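Thioesterase (Streptomyces sp. WAC02707, PDB 6VAP) is a type II thioesterase of the borrelidin biosynthetic cluster that probably hydrolyses acyl groups from the carrier domains of its polyketide synthase. Local coordinates at residues S10-Q16 / V83-R87; C29-A33 / S98-A104. One frame throughout, in Å; residues are numbered along the deposited sequence.

Overall arrangement
Both contacts join the central mixed sheet of an alpha/beta-hydrolase fold to helices packed against it. Contact 1 sits at the sheet's margin, where an outermost strand, 14-15, and the loop before it meet the end of helix 73-87. Contact 2 lies near the centre of the molecule, where strand 26-30 runs out over the start of helix 99-113. Their centres are about 16 Å apart, and the nearest atoms are about 6 Å apart without touching. Along the chain the segments alternate: 10-16, 29-33, 83-87, 98-104. Leu84 of contact 1 touches helix 99-113, and Leu30 and Leu103 of contact 2 touch helix 73-87. Contact 2 holds the probable nucleophile Ser98.

Contact 1. Residues S10-Q16 / V83-R87; sequences SDVWIRQ and VLRAR
Ser10 meets the end of helix 73-87 through Arg87, whose NH1 lies 3.8 Å from Ser10 CA. The contact joins the antiparallel edge strand 14-15 of the alpha/beta-hydrolase sheet, and the turn before it, to the end of that helix. Asp11 forms an Asx motif. Its OD1 accepts a bond from Ile14 N on the syn side. Its OD2 faces Arg87 NH1 in a long salt bridge of 3.8 Å. A water lies between the same two atoms, and its bond to NH1 is weak. Trp13 crosses Val83 at about a right angle, CD1 3.9 Å from Val83 CG2. Ile14 is the apolar centre. Its CD1 presses on Leu84 CD2 at 3.5 Å, tight for two carbons, and also meets Val83 CG1 and Arg87 CD. Ile14 CG2 lies over one face of the guanidinium. A bend at chi3 (71°) turns that group toward Gln16, with Ser10 CA, Asp11 OD2 and Gln16 OE1 round its edge. NH1 also bonds His9 O. Gln16 closes the segment, its amide turned 77° from the guanidinium. Arg87 NH2 donates to Gln16 OE1 at 3.0 Å from above the amide plane, with the acceptor in the guanidinium plane and an N-H...O angle of 134°.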
loop_
_atom_site.group_PDB
_atom_site.type_symbol
_atom_site.label_atom_id
_atom_site.label_comp_id
_atom_site.label_asym_id
_atom_site.label_seq_id
_atom_site.Cartn_x
_atom_site.Cartn_y
_atom_site.Cartn_z
ATOM N N SER A 10 7.922 -9.648 14.901
ATOM C CA SER A 10 7.809 -8.337 14.280
ATOM C C SER A 10 9.076 -7.524 14.543
ATOM O O SER A 10 9.777 -7.716 15.541
ATOM C CB SER A 10 6.571 -7.565 14.797
ATOM O OG SER A 10 5.402 -8.373 14.814
ATOM N N ASP A 11 9.360 -6.599 13.643
ATOM C CA ASP A 11 10.448 -5.649 13.798
ATOM C C ASP A 11 9.865 -4.235 13.714
ATOM O O ASP A 11 8.645 -4.036 13.684
ATOM C CB ASP A 11 11.536 -5.893 12.745
ATOM C CG ASP A 11 10.997 -5.892 11.324
ATOM O OD1 ASP A 11 10.382 -4.893 10.923
ATOM O OD2 ASP A 11 11.195 -6.897 10.613
ATOM N N VAL A 12 10.755 -3.242 13.689
ATOM C CA VAL A 12 10.319 -1.851 13.697
ATOM C C VAL A 12 9.500 -1.544 12.461
ATOM O O VAL A 12 8.542 -0.757 12.525
ATOM C CB VAL A 12 11.542 -0.917 13.819
ATOM C CG1 VAL A 12 12.351 -0.906 12.529
ATOM C CG2 VAL A 12 11.094 0.491 14.175
ATOM N N TRP A 13 9.833 -2.176 11.330
ATOM C CA TRP A 13 9.128 -1.883 10.084
ATOM C C TRP A 13 7.918 -2.782 9.834
ATOM O O TRP A 13 6.893 -2.335 9.309
ATOM C CB TRP A 13 10.081 -2.029 8.882
ATOM C CG TRP A 13 10.995 -0.886 8.669
ATOM C CD1 TRP A 13 12.295 -0.757 9.119
ATOM C CD2 TRP A 13 10.733 0.254 7.858
ATOM N NE1 TRP A 13 12.820 0.442 8.683
ATOM C CE2 TRP A 13 11.899 1.059 7.877
ATOM C CE3 TRP A 13 9.639 0.660 7.087
ATOM C CZ2 TRP A 13 11.975 2.267 7.211
ATOM C CZ3 TRP A 13 9.727 1.872 6.415
ATOM C CH2 TRP A 13 10.880 2.658 6.498
ATOM N N ILE A 14 8.032 -4.057 10.171
ATOM C CA ILE A 14 7.110 -5.083 9.699
ATOM C C ILE A 14 6.388 -5.662 10.894
ATOM O O ILE A 14 7.020 -6.287 11.751
ATOM C CB ILE A 14 7.836 -6.189 8.917
ATOM C CG1 ILE A 14 8.547 -5.564 7.696
ATOM C CG2 ILE A 14 6.843 -7.258 8.493
ATOM C CD1 ILE A 14 9.505 -6.478 7.002
ATOM N N ARG A 15 5.071 -5.493 10.936
ATOM C CA ARG A 15 4.257 -5.952 12.054
ATOM C C ARG A 15 3.477 -7.187 11.611
ATOM O O ARG A 15 2.700 -7.131 10.650
ATOM C CB ARG A 15 3.310 -4.850 12.529
ATOM C CG ARG A 15 3.997 -3.511 12.821
ATOM C CD ARG A 15 5.003 -3.660 13.971
ATOM N NE ARG A 15 5.973 -2.568 13.972
ATOM C CZ ARG A 15 5.890 -1.480 14.728
ATOM N NH1 ARG A 15 4.866 -1.325 15.554
ATOM N NH2 ARG A 15 6.840 -0.549 14.651
ATOM N N GLN A 16 3.674 -8.289 12.315
ATOM C CA GLN A 16 2.986 -9.555 12.072
ATOM C C GLN A 16 2.008 -9.735 13.227
ATOM O O GLN A 16 2.401 -10.089 14.343
ATOM C CB GLN A 16 4.007 -10.687 11.998
ATOM C CG GLN A 16 3.415 -12.053 11.691
ATOM C CD GLN A 16 4.451 -13.158 11.712
ATOM O OE1 GLN A 16 5.579 -12.947 12.129
ATOM N NE2 GLN A 16 4.070 -14.339 11.262
ATOM N N VAL A 83 14.710 -4.660 4.444
ATOM C CA VAL A 83 14.038 -5.271 5.583
ATOM C C VAL A 83 13.070 -6.339 5.102
ATOM O O VAL A 83 13.065 -7.467 5.608
ATOM C CB VAL A 83 13.314 -4.200 6.416
ATOM C CG1 VAL A 83 12.664 -4.819 7.640
ATOM C CG2 VAL A 83 14.325 -3.107 6.831
ATOM N N LEU A 84 12.211 -5.992 4.135
ATOM C CA LEU A 84 11.308 -6.993 3.577
ATOM C C LEU A 84 12.070 -8.118 2.905
ATOM O O LEU A 84 11.619 -9.263 2.945
ATOM C CB LEU A 84 10.348 -6.361 2.578
ATOM C CG LEU A 84 9.178 -5.625 3.221
ATOM C CD1 LEU A 84 8.547 -4.737 2.168
ATOM C CD2 LEU A 84 8.149 -6.618 3.799
ATOM N N ARG A 85 13.215 -7.815 2.286
ATOM C CA ARG A 85 14.046 -8.854 1.679
ATOM C C ARG A 85 14.393 -9.959 2.676
ATOM O O ARG A 85 14.302 -11.151 2.355
ATOM C CB ARG A 85 15.325 -8.236 1.122
ATOM C CG ARG A 85 15.187 -7.657 -0.255
ATOM C CD ARG A 85 16.533 -7.615 -0.969
ATOM N NE ARG A 85 16.909 -8.934 -1.456
ATOM C CZ ARG A 85 17.716 -9.143 -2.488
ATOM N NH1 ARG A 85 18.237 -8.105 -3.137
ATOM N NH2 ARG A 85 18.008 -10.385 -2.864
ATOM N N ALA A 86 14.812 -9.586 3.891
ATOM C CA ALA A 86 15.214 -10.584 4.882
ATOM C C ALA A 86 14.049 -11.441 5.373
ATOM O O ALA A 86 14.275 -12.530 5.900
ATOM C CB ALA A 86 15.882 -9.892 6.073
ATOM N N ARG A 87 12.817 -10.974 5.214
ATOM C CA ARG A 87 11.626 -11.696 5.640
ATOM C C ARG A 87 10.908 -12.386 4.494
ATOM O O ARG A 87 10.203 -13.376 4.723
ATOM C CB ARG A 87 10.621 -10.742 6.291
ATOM C CG ARG A 87 11.055 -10.199 7.620
ATOM C CD ARG A 87 9.865 -9.623 8.349
ATOM N NE ARG A 87 8.951 -10.674 8.810
ATOM C CZ ARG A 87 8.402 -10.711 10.017
ATOM N NH1 ARG A 87 8.677 -9.770 10.907
ATOM N NH2 ARG A 87 7.571 -11.691 10.324
HETATM O O HOH W 1 11.530 -9.301 11.077
#

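Contact 2. Residues C29-A33 / S98-A104; sequences CLPHA and SMGATLA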
loop_
_atom_site.group_PDB
_atom_site.type_symbol
_atom_site.label_atom_id
_atom_site.label_comp_id
_atom_site.label_asym_id
_atom_site.label_seq_id
_atom_site.Cartn_x
_atom_site.Cartn_y
_atom_site.Cartn_z
ATOM N N CYS A 29 1.394 -5.462 3.325
ATOM C CA CYS A 29 0.353 -4.438 3.267
ATOM C C CYS A 29 0.939 -3.072 3.586
ATOM O O CYS A 29 1.541 -2.890 4.649
ATOM C CB CYS A 29 -0.755 -4.771 4.281
ATOM S SG CYS A 29 -1.562 -6.325 3.870
ATOM N N LEU A 30 0.710 -2.115 2.693
ATOM C CA LEU A 30 1.262 -0.785 2.764
ATOM C C LEU A 30 0.140 0.183 3.094
ATOM O O LEU A 30 -0.802 0.336 2.302
ATOM C CB LEU A 30 1.926 -0.401 1.438
ATOM C CG LEU A 30 3.241 -1.119 1.041
ATOM C CD1 LEU A 30 4.226 -1.197 2.153
ATOM C CD2 LEU A 30 2.899 -2.574 0.538
ATOM N N PRO A 31 0.189 0.851 4.232
ATOM C CA PRO A 31 -0.873 1.792 4.569
ATOM C C PRO A 31 -0.851 3.035 3.702
ATOM O O PRO A 31 0.177 3.409 3.129
ATOM C CB PRO A 31 -0.566 2.148 6.016
ATOM C CG PRO A 31 0.246 1.051 6.522
ATOM C CD PRO A 31 1.067 0.585 5.375
ATOM N N HIS A 32 -2.003 3.713 3.681
ATOM C CA HIS A 32 -2.150 5.019 3.038
ATOM C C HIS A 32 -1.421 6.116 3.810
ATOM O O HIS A 32 -0.905 5.899 4.905
ATOM C CB HIS A 32 -3.624 5.409 2.944
ATOM C CG HIS A 32 -4.359 5.246 4.242
ATOM N ND1 HIS A 32 -4.676 4.012 4.787
ATOM C CD2 HIS A 32 -4.750 6.173 5.146
ATOM C CE1 HIS A 32 -5.292 4.199 5.941
ATOM N NE2 HIS A 32 -5.317 5.496 6.196
ATOM N N ALA A 33 -1.427 7.328 3.249
ATOM C CA ALA A 33 -0.883 8.486 3.957
ATOM C C ALA A 33 -1.630 8.732 5.262
ATOM O O ALA A 33 -2.850 8.691 5.315
ATOM C CB ALA A 33 -0.971 9.738 3.081
ATOM N N SER A 98 -4.026 3.797 -1.578
ATOM C CA SER A 98 -3.700 5.198 -1.818
ATOM C C SER A 98 -2.197 5.334 -1.942
ATOM O O SER A 98 -1.591 4.690 -2.793
ATOM C CB SER A 98 -4.296 6.094 -0.741
ATOM O OG SER A 98 -4.398 7.436 -1.199
ATOM N N MET A 99 -1.568 6.143 -1.107
ATOM C CA MET A 99 -0.120 6.269 -1.200
ATOM C C MET A 99 0.567 4.909 -1.067
ATOM O O MET A 99 1.562 4.637 -1.750
ATOM C CB MET A 99 0.392 7.231 -0.138
ATOM C CG MET A 99 1.883 7.496 -0.192
ATOM S SD MET A 99 2.832 6.665 1.108
ATOM C CE MET A 99 2.258 7.537 2.521
ATOM N N GLY A 100 0.044 4.036 -0.205
ATOM C CA GLY A 100 0.581 2.692 -0.101
ATOM C C GLY A 100 0.613 1.946 -1.420
ATOM O O GLY A 100 1.438 1.041 -1.596
ATOM N N ALA A 101 -0.308 2.265 -2.337
ATOM C CA ALA A 101 -0.313 1.586 -3.636
ATOM C C ALA A 101 0.922 1.956 -4.458
ATOM O O ALA A 101 1.521 1.111 -5.133
ATOM C CB ALA A 101 -1.604 1.931 -4.407
ATOM N N THR A 102 1.316 3.220 -4.421
ATOM C CA THR A 102 2.522 3.620 -5.131
ATOM C C THR A 102 3.754 2.988 -4.489
ATOM O O THR A 102 4.641 2.476 -5.184
ATOM C CB THR A 102 2.635 5.142 -5.154
ATOM O OG1 THR A 102 1.482 5.720 -5.767
ATOM C CG2 THR A 102 3.916 5.583 -5.939
ATOM N N LEU A 103 3.822 3.001 -3.161
ATOM C CA LEU A 103 4.899 2.305 -2.475
ATOM C C LEU A 103 4.912 0.831 -2.828
ATOM O O LEU A 103 5.980 0.284 -3.121
ATOM C CB LEU A 103 4.768 2.506 -0.976
ATOM C CG LEU A 103 5.818 1.802 -0.116
ATOM C CD1 LEU A 103 7.234 2.190 -0.559
ATOM C CD2 LEU A 103 5.615 2.168 1.329
ATOM N N ALA A 104 3.737 0.189 -2.850
ATOM C CA ALA A 104 3.664 -1.221 -3.211
ATOM C C ALA A 104 4.188 -1.462 -4.606
ATOM O O ALA A 104 4.857 -2.476 -4.842
ATOM C CB ALA A 104 2.234 -1.757 -3.096
HETATM O O HOH W 2 -2.643 8.355 0.837
#
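Strand 26-30 runs out over the first turn of helix 99-113, and the backbones come closest at Leu30 and Gly100, with CA atoms 4.6 Å apart. Segment 98-104 carries the probable nucleophile elbow of an alpha/beta-hydrolase, the strained GxSxG turn from strand 92-97 into helix 99-113, and the end of strand 26-30 packs beside it. Ser98 has positive phi (56°), as expected of the elbow nucleophile. Its OG is hydrogen-bonded to His232 NE2, consistent with a Ser-His-Asp triad completed by Asp204. Gly100, without a side chain, has its CA 3.3 Å from Pro31 O.

Leu30 lies over Gly100, Leu103 and Ala104. Its CB rests against Gly100 O at 3.4 Å. The two methyls then divide: CD1 meets Leu103 CD2 at 3.7 Å, while CD2 meets Ala104 CB. The leucine side chains cross at about a right angle. Leu80 of helix 73-87 also touches Leu30.

At the other end, His32 puts only its CB against Ser98 CB, at 3.8 Å. The ring turns off to pack edge-to-face with Phe39 and Phe233. Met99 starts with CG anti to the backbone N (chi1 -177°), then bends at chi2 and chi3, which brings its CE to 3.6 Å from Ala33 CA. No direct hydrogen bond joins the two segments. One water does so, and it probably occupies the oxyanion hole, whose usual donors in this fold are these two backbone N-H groups. It accepts from Ala33 N at 2.9 Å and from Met99 N at 3.1 Å.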